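PDB 6NOB: beta-fructofuranosidase from Bifidobacterium adolescentis, which probably hydrolyses terminal non-reducing beta-D-fructofuranoside residues, as in sucrose. Local coordinates for residues Y265-P270 / A340-S345; V272-G277 / K348-N353; G384-V389 / P419-K424; M393-K398 / S426-F431. One frame throughout, in Å; residues are numbered along the deposited sequence.

Contact 1 of 4, residues Y265-P270 / A340-S345; sequences YDFRDP and AMTLFS
The ring of Phe267 reaches Phe344 and Thr342 within one blade of the five-bladed beta-propeller that family 32 glycoside hydrolases share. Strands 268-273 and 337-347 both pair with strand 285-295, which runs between them, so the two backbones stay well apart: the closest CA atoms, those of Phe267 and Thr342, are 8.8 Å from each other, and side chains alone make the contact.

The aromatic part comes first. Phe267 and Phe344 approach from opposite directions, with Phe267 CE1 3.8 Å from Phe344 CE1. Phe344 comes in near the plane of the Phe267 ring, at its edge, while the two planes are tilted by 63°, an oblique pairing. The Phe267 ring gets there because its CG lies anti to the backbone N (chi1 170°), carrying it out to its partners. Putting a serine here would probably leave Phe344 CE1 and CZ without their aromatic mate and open a gap beside Thr290, which both rings touch.

A polar atom joins at the same edge: Thr342 OG1 sits 4.0 Å from Phe267 CE1, while its hydrogen bond goes to Thr290 OG1.

Within 265-270, Arg268, first residue of the family's Arg-Asp-Pro motif, pairs with Asp266 and also forms salt bridges with Glu236 and Glu375. Arg268 NH1 meets Asp266 OD1 at 2.9 Å, nearly straight at 173°, in the guanidinium plane and on the anti side of the carboxylate.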
loop_
_atom_site.group_PDB
_atom_site.type_symbol
_atom_site.label_atom_id
_atom_site.label_comp_id
_atom_site.label_asym_id
_atom_site.label_seq_id
_atom_site.Cartn_x
_atom_site.Cartn_y
_atom_site.Cartn_z
ATOM N N TYR A 265 -18.055 -12.902 6.262
ATOM C CA TYR A 265 -17.299 -13.585 5.217
ATOM C C TYR A 265 -16.012 -12.839 4.890
ATOM O O TYR A 265 -14.997 -13.465 4.565
ATOM C CB TYR A 265 -18.162 -13.751 3.968
ATOM C CG TYR A 265 -19.282 -14.749 4.139
ATOM C CD1 TYR A 265 -19.044 -16.000 4.698
ATOM C CD2 TYR A 265 -20.580 -14.440 3.748
ATOM C CE1 TYR A 265 -20.071 -16.918 4.860
ATOM C CE2 TYR A 265 -21.609 -15.346 3.908
ATOM C CZ TYR A 265 -21.350 -16.583 4.462
ATOM O OH TYR A 265 -22.373 -17.487 4.617
ATOM N N ASP A 266 -16.035 -11.509 4.974
ATOM C CA ASP A 266 -14.813 -10.717 4.921
ATOM C C ASP A 266 -13.992 -10.982 6.179
ATOM O O ASP A 266 -14.418 -10.644 7.290
ATOM C CB ASP A 266 -15.150 -9.233 4.802
ATOM C CG ASP A 266 -15.995 -8.919 3.581
ATOM O OD1 ASP A 266 -15.455 -8.988 2.458
ATOM O OD2 ASP A 266 -17.196 -8.604 3.746
ATOM N N PHE A 267 -12.817 -11.583 6.006
ATOM C CA PHE A 267 -12.000 -12.029 7.128
ATOM C C PHE A 267 -10.558 -12.135 6.649
ATOM O O PHE A 267 -10.114 -13.218 6.254
ATOM C CB PHE A 267 -12.534 -13.367 7.654
ATOM C CG PHE A 267 -11.641 -14.049 8.656
ATOM C CD1 PHE A 267 -11.394 -13.477 9.894
ATOM C CD2 PHE A 267 -11.083 -15.288 8.374
ATOM C CE1 PHE A 267 -10.584 -14.114 10.821
ATOM C CE2 PHE A 267 -10.279 -15.929 9.295
ATOM C CZ PHE A 267 -10.027 -15.339 10.520
ATOM N N ARG A 268 -9.819 -11.025 6.657
ATOM C CA ARG A 268 -8.603 -10.955 5.858
ATOM C C ARG A 268 -7.568 -10.032 6.493
ATOM O O ARG A 268 -7.800 -9.404 7.532
ATOM C CB ARG A 268 -8.930 -10.491 4.439
ATOM C CG ARG A 268 -9.567 -9.115 4.361
ATOM C CD ARG A 268 -9.721 -8.691 2.905
ATOM N NE ARG A 268 -10.651 -7.579 2.738
ATOM C CZ ARG A 268 -11.968 -7.717 2.631
ATOM N NH1 ARG A 268 -12.517 -8.925 2.681
ATOM N NH2 ARG A 268 -12.738 -6.647 2.477
ATOM N N ASP A 269 -6.406 -9.969 5.839
ATOM C CA ASP A 269 -5.287 -9.079 6.129
ATOM C C ASP A 269 -4.678 -9.357 7.502
ATOM O O ASP A 269 -4.628 -8.456 8.350
ATOM C CB ASP A 269 -5.737 -7.620 6.030
ATOM C CG ASP A 269 -6.461 -7.314 4.728
ATOM O OD1 ASP A 269 -6.243 -8.037 3.730
ATOM O OD2 ASP A 269 -7.253 -6.348 4.702
ATOM N N PRO A 270 -4.176 -10.567 7.752
ATOM C CA PRO A 270 -3.628 -10.871 9.079
ATOM C C PRO A 270 -2.352 -10.093 9.343
ATOM O O PRO A 270 -1.484 -9.975 8.475
ATOM C CB PRO A 270 -3.352 -12.376 9.012
ATOM C CG PRO A 270 -3.080 -12.625 7.563
ATOM C CD PRO A 270 -3.991 -11.688 6.812
ATOM N N ALA A 340 -14.870 -5.117 13.218
ATOM C CA ALA A 340 -14.158 -5.644 14.372
ATOM C C ALA A 340 -12.792 -6.175 13.965
ATOM O O ALA A 340 -12.628 -6.723 12.870
ATOM C CB ALA A 340 -14.956 -6.760 15.059
ATOM N N MET A 341 -11.819 -6.006 14.857
ATOM C CA MET A 341 -10.500 -6.617 14.723
ATOM C C MET A 341 -10.489 -7.869 15.584
ATOM O O MET A 341 -10.354 -7.794 16.808
ATOM C CB MET A 341 -9.400 -5.654 15.147
ATOM C CG MET A 341 -9.112 -4.565 14.152
ATOM S SD MET A 341 -7.630 -3.662 14.617
ATOM C CE MET A 341 -7.792 -2.235 13.548
ATOM N N THR A 342 -10.636 -9.022 14.946
ATOM C CA THR A 342 -10.636 -10.284 15.667
ATOM C C THR A 342 -9.206 -10.707 15.977
ATOM O O THR A 342 -8.360 -10.780 15.079
ATOM C CB THR A 342 -11.364 -11.354 14.858
ATOM O OG1 THR A 342 -11.088 -11.172 13.463
ATOM C CG2 THR A 342 -12.864 -11.260 15.101
ATOM N N LEU A 343 -8.942 -10.973 17.252
ATOM C CA LEU A 343 -7.602 -11.261 17.741
ATOM C C LEU A 343 -7.399 -12.763 17.898
ATOM O O LEU A 343 -8.278 -13.471 18.399
ATOM C CB LEU A 343 -7.359 -10.558 19.077
ATOM C CG LEU A 343 -5.929 -10.567 19.617
ATOM C CD1 LEU A 343 -4.994 -9.818 18.686
ATOM C CD2 LEU A 343 -5.888 -9.972 21.014
ATOM N N PHE A 344 -6.233 -13.240 17.463
ATOM C CA PHE A 344 -5.824 -14.629 17.607
ATOM C C PHE A 344 -4.417 -14.682 18.183
ATOM O O PHE A 344 -3.625 -13.750 18.020
ATOM C CB PHE A 344 -5.846 -15.380 16.269
ATOM C CG PHE A 344 -7.198 -15.441 15.619
ATOM C CD1 PHE A 344 -7.659 -14.390 14.841
ATOM C CD2 PHE A 344 -8.000 -16.559 15.769
ATOM C CE1 PHE A 344 -8.899 -14.450 14.235
ATOM C CE2 PHE A 344 -9.241 -16.625 15.167
ATOM C CZ PHE A 344 -9.692 -15.570 14.399
ATOM N N SER A 345 -4.100 -15.789 18.855
ATOM C CA SER A 345 -2.768 -15.967 19.416
ATOM C C SER A 345 -2.318 -17.411 19.253
ATOM O O SER A 345 -3.131 -18.339 19.251
ATOM C CB SER A 345 -2.704 -15.588 20.900
ATOM O OG SER A 345 -3.542 -16.420 21.675
#

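Contact 2 of 4, residues V272-G277 / K348-N353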
loop_
_atom_site.group_PDB
_atom_site.type_symbol
_atom_site.label_atom_id
_atom_site.label_comp_id
_atom_site.label_asym_id
_atom_site.label_seq_id
_atom_site.Cartn_x
_atom_site.Cartn_y
_atom_site.Cartn_z
ATOM N N VAL A 272 0.597 -10.044 12.297
ATOM C CA VAL A 272 1.126 -10.785 13.437
ATOM C C VAL A 272 2.178 -9.918 14.121
ATOM O O VAL A 272 3.186 -9.548 13.507
ATOM C CB VAL A 272 1.706 -12.141 13.002
ATOM C CG1 VAL A 272 2.249 -12.911 14.200
ATOM C CG2 VAL A 272 0.647 -12.965 12.286
ATOM N N GLU A 273 1.940 -9.591 15.388
ATOM C CA GLU A 273 2.806 -8.709 16.161
ATOM C C GLU A 273 3.415 -9.500 17.307
ATOM O O GLU A 273 2.689 -10.098 18.105
ATOM C CB GLU A 273 2.030 -7.510 16.703
ATOM C CG GLU A 273 2.824 -6.663 17.686
ATOM C CD GLU A 273 4.090 -6.090 17.077
ATOM O OE1 GLU A 273 4.049 -5.676 15.897
ATOM O OE2 GLU A 273 5.124 -6.057 17.777
ATOM N N CYS A 274 4.743 -9.486 17.403
ATOM C CA CYS A 274 5.431 -10.300 18.392
ATOM C C CYS A 274 6.125 -9.489 19.473
ATOM O O CYS A 274 6.591 -10.079 20.452
ATOM C CB CYS A 274 6.458 -11.212 17.701
ATOM S SG CYS A 274 5.707 -12.447 16.639
ATOM N N GLY A 275 6.190 -8.165 19.337
ATOM C CA GLY A 275 6.993 -7.356 20.232
ATOM C C GLY A 275 6.230 -6.544 21.259
ATOM O O GLY A 275 6.781 -5.593 21.820
ATOM N N MET A 276 4.977 -6.903 21.531
ATOM C CA MET A 276 4.182 -6.173 22.508
ATOM C C MET A 276 4.356 -6.753 23.911
ATOM O O MET A 276 4.916 -7.835 24.108
ATOM C CB MET A 276 2.705 -6.180 22.119
ATOM C CG MET A 276 2.359 -5.275 20.961
ATOM S SD MET A 276 0.584 -5.203 20.658
ATOM C CE MET A 276 0.252 -6.896 20.188
ATOM N N GLY A 277 3.858 -6.008 24.896
ATOM C CA GLY A 277 3.923 -6.416 26.284
ATOM C C GLY A 277 2.743 -5.914 27.091
ATOM O O GLY A 277 1.751 -5.444 26.523
ATOM N N LYS A 348 4.541 -19.546 20.714
ATOM C CA LYS A 348 5.811 -19.594 20.010
ATOM C C LYS A 348 6.585 -20.852 20.410
ATOM O O LYS A 348 6.422 -21.362 21.522
ATOM C CB LYS A 348 6.632 -18.344 20.315
ATOM C CG LYS A 348 5.995 -17.060 19.800
ATOM C CD LYS A 348 6.743 -15.824 20.278
ATOM C CE LYS A 348 6.619 -15.644 21.783
ATOM N NZ LYS A 348 7.168 -14.333 22.229
ATOM N N PRO A 349 7.431 -21.390 19.510
ATOM C CA PRO A 349 7.752 -20.942 18.146
ATOM C C PRO A 349 6.589 -21.053 17.167
ATOM O O PRO A 349 5.684 -21.864 17.360
ATOM C CB PRO A 349 8.886 -21.882 17.727
ATOM C CG PRO A 349 8.685 -23.101 18.559
ATOM C CD PRO A 349 8.197 -22.593 19.881
ATOM N N LEU A 350 6.628 -20.238 16.116
ATOM C CA LEU A 350 5.528 -20.160 15.157
ATOM C C LEU A 350 5.713 -21.177 14.029
ATOM O O LEU A 350 5.758 -20.842 12.846
ATOM C CB LEU A 350 5.403 -18.741 14.613
ATOM C CG LEU A 350 5.128 -17.651 15.651
ATOM C CD1 LEU A 350 4.983 -16.292 14.989
ATOM C CD2 LEU A 350 3.888 -17.986 16.471
ATOM N N LYS A 351 5.833 -22.443 14.423
ATOM C CA LYS A 351 5.859 -23.533 13.456
ATOM C C LYS A 351 4.575 -23.530 12.634
ATOM O O LYS A 351 3.510 -23.138 13.117
ATOM C CB LYS A 351 6.017 -24.880 14.165
ATOM C CG LYS A 351 7.380 -25.109 14.791
ATOM C CD LYS A 351 7.362 -26.326 15.706
ATOM C CE LYS A 351 7.036 -27.599 14.937
ATOM N NZ LYS A 351 6.059 -28.452 15.667
ATOM N N ARG A 352 4.678 -23.982 11.381
ATOM C CA ARG A 352 3.538 -23.904 10.469
ATOM C C ARG A 352 2.308 -24.639 10.986
ATOM O O ARG A 352 1.190 -24.310 10.572
ATOM C CB ARG A 352 3.920 -24.448 9.090
ATOM C CG ARG A 352 3.956 -25.962 9.008
ATOM C CD ARG A 352 4.612 -26.442 7.722
ATOM N NE ARG A 352 4.904 -27.872 7.779
ATOM C CZ ARG A 352 5.973 -28.437 7.228
ATOM N NH1 ARG A 352 6.853 -27.687 6.572
ATOM N NH2 ARG A 352 6.166 -29.748 7.339
ATOM N N ASN A 353 2.473 -25.602 11.891
ATOM C CA ASN A 353 1.363 -26.434 12.337
ATOM C C ASN A 353 0.870 -26.092 13.739
ATOM O O ASN A 353 0.084 -26.856 14.306
ATOM C CB ASN A 353 1.751 -27.914 12.270
ATOM C CG ASN A 353 2.980 -28.236 13.096
ATOM O OD1 ASN A 353 3.499 -27.384 13.816
ATOM N ND2 ASN A 353 3.452 -29.475 12.998
HETATM O O HOH W 1 5.529 -12.541 21.332
#
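Leu350 brings its CD1 methyl to Cys274 and Val272, and these two touches are the apolar part of the contact. It joins the end of strand 268-273 to the loop after strand 337-347, within one blade of the beta-propeller. Leu350 CD1 lies 4.2 Å from Cys274 SG and 4.4 Å from Val272 CG1, light van der Waals packing rather than a tight fit. With chi2 at -178° the CD1 branch continues straight out from CA and CB, which takes the methyl to the strand end.

The polar link is indirect. A water 2.8 Å from Cys274 O also accepts from Lys348 NZ, at 2.6 Å, and so ties the backbone of one segment to the ammonium group of the other. Lys348 NZ has a further partner in Pro283 O, so at least two oxygens hold the tip of this long side chain.

Bonds inside each segment shape the backbones. On the strand side, Gly275 N donates to Glu273 OE2 at 2.8 Å from above the carboxylate plane, while OE1 of the same group pairs with Arg448. On the loop side, the peptide before Pro349 is cis and Leu350 centres an inverse gamma turn, closed by a weak bond from Lys351 N to Pro349 O.

Around the contact, Val272 and Leu350 share Tyr220 of strand 216-227, and Cys274 and Leu350 both pack on Ala286 of strand 285-295.

Contact 3 of 4, residues G384-V389 / P419-K424; sequences GVTVAV and PKLDVK
Leu421 gives up the most surface here, and its two methyls divide the work: CD1 goes to Thr386 and CD2 to Ala388. The leucine CG stands anti to the backbone N (chi1 172°), which carries both branches across toward strand 385-396. CD1 settles 3.9 Å from Thr386 CG2 and equally far from Thr386 O, so it rests against the backbone as well as the side chain. CD2 meets Ala388 CB at 3.8 Å, a single methyl, small enough for the leucine to come close.

Thr386 offers its methyl and keeps its hydroxyl for another partner. Chi1 of -63° sets OG1 beside the backbone N and leaves CG2 anti to it; the methyl passes alongside the leucine in the opposite sense, while OG1 is hydrogen-bonded to Gln381 NE2. Polar and apolar branches of one threonine thus serve different neighbours.

Ala388, two residues further on, presents only CB. It is also packed by Leu379 of strand 377-382 and Leu363 of strand 357-365, so Leu421 becomes part of a larger aliphatic cluster. Beyond this cluster, Lys424 NZ makes a long, weak bond of 3.3 Å to Asp422 OD2.

Both segments belong to a sheet in which strand 405-415 pairs antiparallel with each of them: Thr386 bonds through its backbone to Gly410, and Lys420 to Val413. Such up-and-down neighbours, linked in order along the chain, are typical of a blade in the beta-propeller of this family.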
loop_
_atom_site.group_PDB
_atom_site.type_symbol
_atom_site.label_atom_id
_atom_site.label_comp_id
_atom_site.label_asym_id
_atom_site.label_seq_id
_atom_site.Cartn_x
_atom_site.Cartn_y
_atom_site.Cartn_z
ATOM N N GLY A 384 5.168 3.356 24.759
ATOM C CA GLY A 384 4.384 2.955 25.914
ATOM C C GLY A 384 2.881 2.943 25.736
ATOM O O GLY A 384 2.159 2.870 26.737
ATOM N N VAL A 385 2.380 3.002 24.503
ATOM C CA VAL A 385 0.948 3.047 24.233
ATOM C C VAL A 385 0.616 2.019 23.159
ATOM O O VAL A 385 1.348 1.884 22.171
ATOM C CB VAL A 385 0.498 4.460 23.796
ATOM C CG1 VAL A 385 -0.928 4.437 23.262
ATOM C CG2 VAL A 385 0.621 5.440 24.954
ATOM N N THR A 386 -0.479 1.284 23.360
ATOM C CA THR A 386 -0.958 0.341 22.356
ATOM C C THR A 386 -1.770 1.082 21.300
ATOM O O THR A 386 -2.630 1.904 21.632
ATOM C CB THR A 386 -1.809 -0.754 23.000
ATOM O OG1 THR A 386 -1.011 -1.514 23.918
ATOM C CG2 THR A 386 -2.371 -1.690 21.935
ATOM N N VAL A 387 -1.496 0.789 20.029
ATOM C CA VAL A 387 -2.127 1.476 18.907
ATOM C C VAL A 387 -2.731 0.443 17.969
ATOM O O VAL A 387 -2.061 -0.525 17.589
ATOM C CB VAL A 387 -1.125 2.365 18.145
ATOM C CG1 VAL A 387 -1.817 3.066 16.984
ATOM C CG2 VAL A 387 -0.481 3.380 19.085
ATOM N N ALA A 388 -3.991 0.650 17.590
ATOM C CA ALA A 388 -4.639 -0.121 16.539
ATOM C C ALA A 388 -4.911 0.782 15.345
ATOM O O ALA A 388 -5.305 1.943 15.509
ATOM C CB ALA A 388 -5.945 -0.754 17.026
ATOM N N VAL A 389 -4.689 0.249 14.146
ATOM C CA VAL A 389 -4.862 0.982 12.896
ATOM C C VAL A 389 -5.670 0.112 11.943
ATOM O O VAL A 389 -5.373 -1.077 11.779
ATOM C CB VAL A 389 -3.505 1.361 12.266
ATOM C CG1 VAL A 389 -3.709 2.101 10.961
ATOM C CG2 VAL A 389 -2.679 2.203 13.231
ATOM N N PRO A 419 -8.268 -9.999 25.630
ATOM C CA PRO A 419 -7.620 -8.680 25.571
ATOM C C PRO A 419 -8.490 -7.681 24.824
ATOM O O PRO A 419 -9.037 -7.982 23.761
ATOM C CB PRO A 419 -6.308 -8.956 24.823
ATOM C CG PRO A 419 -6.158 -10.459 24.813
ATOM C CD PRO A 419 -7.548 -11.001 24.830
ATOM N N LYS A 420 -8.613 -6.486 25.393
ATOM C CA LYS A 420 -9.401 -5.408 24.817
ATOM C C LYS A 420 -8.579 -4.130 24.820
ATOM O O LYS A 420 -7.901 -3.821 25.804
ATOM C CB LYS A 420 -10.705 -5.186 25.596
ATOM C CG LYS A 420 -11.556 -6.437 25.776
ATOM C CD LYS A 420 -12.194 -6.888 24.466
ATOM C CE LYS A 420 -13.005 -8.165 24.661
ATOM N NZ LYS A 420 -13.399 -8.785 23.369
ATOM N N LEU A 421 -8.639 -3.390 23.717
ATOM C CA LEU A 421 -7.995 -2.083 23.650
ATOM C C LEU A 421 -8.925 -1.044 24.265
ATOM O O LEU A 421 -9.990 -0.747 23.714
ATOM C CB LEU A 421 -7.650 -1.719 22.210
ATOM C CG LEU A 421 -7.148 -0.285 22.035
ATOM C CD1 LEU A 421 -5.830 -0.078 22.770
ATOM C CD2 LEU A 421 -7.009 0.071 20.563
ATOM N N ASP A 422 -8.529 -0.497 25.411
ATOM C CA ASP A 422 -9.256 0.604 26.039
ATOM C C ASP A 422 -8.899 1.878 25.282
ATOM O O ASP A 422 -7.850 2.481 25.518
ATOM C CB ASP A 422 -8.903 0.704 27.519
ATOM C CG ASP A 422 -9.681 1.793 28.238
ATOM O OD1 ASP A 422 -10.652 2.323 27.657
ATOM O OD2 ASP A 422 -9.317 2.121 29.387
ATOM N N VAL A 423 -9.772 2.289 24.363
ATOM C CA VAL A 423 -9.479 3.423 23.492
ATOM C C VAL A 423 -9.513 4.710 24.304
ATOM O O VAL A 423 -10.531 5.045 24.920
ATOM C CB VAL A 423 -10.466 3.490 22.321
ATOM C CG1 VAL A 423 -10.117 4.657 21.408
ATOM C CG2 VAL A 423 -10.471 2.178 21.546
ATOM N N LYS A 424 -8.396 5.441 24.303
ATOM C CA LYS A 424 -8.333 6.769 24.898
ATOM C C LYS A 424 -8.418 7.886 23.868
ATOM O O LYS A 424 -8.775 9.013 24.230
ATOM C CB LYS A 424 -7.038 6.942 25.702
ATOM C CG LYS A 424 -6.822 5.906 26.794
ATOM C CD LYS A 424 -7.892 5.978 27.869
ATOM C CE LYS A 424 -7.491 5.166 29.090
ATOM N NZ LYS A 424 -8.517 5.225 30.167
#

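Contact 4 of 4, residues M393-K398 / S426-F431; sequences MHYRDK and SDWCDF
Tyr395 and Trp428 meet edge to edge: Tyr395 CE2 lies 4.3 Å from Trp428 CH2, and each atom sits close to the plane of the other ring. They link strands 385-396 and 418-428 of a single beta-propeller blade, near the ends of both strands. Tyr395 is fixed at its far end, where OH is hydrogen-bonded to Thr316 OG1 and Gly318 N.

The third flat group, the carboxylate of Asp397, comes to the indole obliquely, its plane turned 55° from the ring. Asp397 CB is 4.0 Å from Trp428 CZ2. Asp397 OD2 stands 3.5 Å from Trp428 NE1, but the angle is too poor for a hydrogen bond; that oxygen makes its salt bridge with Arg401 NE instead. With chi1 at 57° the aspartate CG lies between backbone N and carbonyl carbon, which sets the carboxylate beside the pyrrole side of the indole.

With an alanine in place of the tryptophan, the Tyr395 edge and Asp397 would probably lose their packing partner, opening a gap that Arg401 and Gln404 also border. The tryptophan backbone is held from its own strand: Trp428 N donates to Asp427 OD1 at 2.7 Å, on the anti side of that carboxylate.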
loop_
_atom_site.group_PDB
_atom_site.type_symbol
_atom_site.label_atom_id
_atom_site.label_comp_id
_atom_site.label_asym_id
_atom_site.label_seq_id
_atom_site.Cartn_x
_atom_site.Cartn_y
_atom_site.Cartn_z
ATOM N N MET A 393 -14.374 0.241 5.499
ATOM C CA MET A 393 -14.908 0.015 4.163
ATOM C C MET A 393 -16.267 0.680 3.988
ATOM O O MET A 393 -17.094 0.693 4.904
ATOM C CB MET A 393 -15.044 -1.480 3.889
ATOM C CG MET A 393 -13.799 -2.147 3.350
ATOM S SD MET A 393 -14.225 -3.506 2.241
ATOM C CE MET A 393 -14.679 -2.608 0.761
ATOM N N HIS A 394 -16.491 1.223 2.792
ATOM C CA HIS A 394 -17.804 1.715 2.378
ATOM C C HIS A 394 -18.323 2.797 3.322
ATOM O O HIS A 394 -19.508 2.841 3.658
ATOM C CB HIS A 394 -18.810 0.568 2.263
ATOM C CG HIS A 394 -18.462 -0.431 1.203
ATOM N ND1 HIS A 394 -19.100 -1.648 1.091
ATOM C CD2 HIS A 394 -17.546 -0.393 0.208
ATOM C CE1 HIS A 394 -18.588 -2.317 0.073
ATOM N NE2 HIS A 394 -17.644 -1.577 -0.480
ATOM N N TYR A 395 -17.425 3.677 3.754
ATOM C CA TYR A 395 -17.790 4.766 4.647
ATOM C C TYR A 395 -17.079 6.033 4.207
ATOM O O TYR A 395 -15.859 6.031 4.015
ATOM C CB TYR A 395 -17.432 4.441 6.103
ATOM C CG TYR A 395 -17.612 5.613 7.045
ATOM C CD1 TYR A 395 -18.877 5.981 7.493
ATOM C CD2 TYR A 395 -16.517 6.353 7.482
ATOM C CE1 TYR A 395 -19.046 7.054 8.353
ATOM C CE2 TYR A 395 -16.676 7.429 8.340
ATOM C CZ TYR A 395 -17.942 7.776 8.772
ATOM O OH TYR A 395 -18.105 8.846 9.625
ATOM N N ARG A 396 -17.844 7.105 4.042
ATOM C CA ARG A 396 -17.303 8.442 3.865
ATOM C C ARG A 396 -17.534 9.222 5.148
ATOM O O ARG A 396 -18.596 9.105 5.763
ATOM C CB ARG A 396 -17.963 9.162 2.686
ATOM C CG ARG A 396 -17.739 8.494 1.339
ATOM C CD ARG A 396 -18.420 9.263 0.218
ATOM N NE ARG A 396 -17.746 10.526 -0.065
ATOM C CZ ARG A 396 -18.087 11.351 -1.050
ATOM N NH1 ARG A 396 -19.100 11.052 -1.853
ATOM N NH2 ARG A 396 -17.416 12.479 -1.231
ATOM N N ASP A 397 -16.539 10.000 5.566
ATOM C CA ASP A 397 -16.719 10.800 6.768
ATOM C C ASP A 397 -17.582 12.021 6.454
ATOM O O ASP A 397 -17.993 12.247 5.312
ATOM C CB ASP A 397 -15.366 11.184 7.376
ATOM C CG ASP A 397 -14.463 11.947 6.413
ATOM O OD1 ASP A 397 -14.955 12.512 5.412
ATOM O OD2 ASP A 397 -13.240 11.985 6.673
ATOM N N LYS A 398 -17.877 12.812 7.493
ATOM C CA LYS A 398 -18.671 14.024 7.314
ATOM C C LYS A 398 -18.077 14.931 6.246
ATOM O O LYS A 398 -18.815 15.598 5.511
ATOM C CB LYS A 398 -18.777 14.775 8.645
ATOM C CG LYS A 398 -19.504 16.106 8.568
ATOM C CD LYS A 398 -19.196 16.972 9.780
ATOM N N SER A 426 -8.765 8.620 19.219
ATOM C CA SER A 426 -8.845 8.110 17.857
ATOM C C SER A 426 -8.872 9.283 16.889
ATOM O O SER A 426 -9.350 10.367 17.226
ATOM C CB SER A 426 -10.080 7.223 17.665
ATOM O OG SER A 426 -11.153 7.937 17.075
ATOM N N ASP A 427 -8.351 9.056 15.686
ATOM C CA ASP A 427 -8.339 10.069 14.632
ATOM C C ASP A 427 -7.879 9.403 13.340
ATOM O O ASP A 427 -7.533 8.218 13.318
ATOM C CB ASP A 427 -7.438 11.252 14.989
ATOM C CG ASP A 427 -7.975 12.567 14.465
ATOM O OD1 ASP A 427 -8.581 12.564 13.371
ATOM O OD2 ASP A 427 -7.794 13.594 15.150
ATOM N N TRP A 428 -7.868 10.185 12.260
ATOM C CA TRP A 428 -7.417 9.697 10.963
ATOM C C TRP A 428 -5.897 9.736 10.865
ATOM O O TRP A 428 -5.248 10.644 11.393
ATOM C CB TRP A 428 -8.020 10.535 9.833
ATOM C CG TRP A 428 -9.526 10.576 9.790
ATOM C CD1 TRP A 428 -10.311 11.692 9.715
ATOM C CD2 TRP A 428 -10.425 9.457 9.801
ATOM N NE1 TRP A 428 -11.639 11.338 9.685
ATOM C CE2 TRP A 428 -11.735 9.973 9.739
ATOM C CE3 TRP A 428 -10.249 8.070 9.867
ATOM C CZ2 TRP A 428 -12.861 9.152 9.738
ATOM C CZ3 TRP A 428 -11.369 7.257 9.863
ATOM C CH2 TRP A 428 -12.657 7.801 9.799
ATOM N N CYS A 429 -5.330 8.744 10.168
ATOM C CA CYS A 429 -3.894 8.738 9.901
ATOM C C CYS A 429 -3.503 9.787 8.870
ATOM O O CYS A 429 -2.366 10.273 8.883
ATOM C CB CYS A 429 -3.445 7.363 9.404
ATOM S SG CYS A 429 -3.602 6.002 10.581
ATOM N N ASP A 430 -4.415 10.134 7.966
ATOM C CA ASP A 430 -4.101 11.003 6.836
ATOM C C ASP A 430 -5.354 11.781 6.468
ATOM O O ASP A 430 -6.378 11.175 6.137
ATOM C CB ASP A 430 -3.598 10.182 5.646
ATOM C CG ASP A 430 -2.936 11.036 4.586
ATOM O OD1 ASP A 430 -3.649 11.804 3.904
ATOM O OD2 ASP A 430 -1.698 10.939 4.439
ATOM N N PHE A 431 -5.277 13.110 6.517
ATOM C CA PHE A 431 -6.457 13.941 6.309
ATOM C C PHE A 431 -6.712 14.260 4.839
ATOM O O PHE A 431 -7.598 15.068 4.539
ATOM C CB PHE A 431 -6.364 15.230 7.145
ATOM C CG PHE A 431 -5.327 16.224 6.674
ATOM C CD1 PHE A 431 -5.620 17.139 5.670
ATOM C CD2 PHE A 431 -4.084 16.288 7.284
ATOM C CE1 PHE A 431 -4.676 18.065 5.252
ATOM C CE2 PHE A 431 -3.134 17.216 6.876
ATOM C CZ PHE A 431 -3.430 18.105 5.859
#

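In the fold
The four contacts fall into two pairs. Contacts 1 and 2 follow one another along strand 268-273, contact 2 ending in a loop and contact 1 among buried rings; contacts 3 and 4 share both strands, 385-396 and 418-428. In contacts 1 and 3 every touching residue is buried; contacts 2 and 4 reach nearer the surface through the partly exposed Cys274 and Trp428, and contact 2 alone uses a water. Contact 3 is aliphatic, contact 1 aromatic, contact 4 aromatic beside a carboxylate. The two blades meet where Leu343 CD2 of contact 1 packs 3.8 Å from Pro419 CG of contact 3, while Arg268 NH2 lies 3.5 Å from Met393 SD of contact 4.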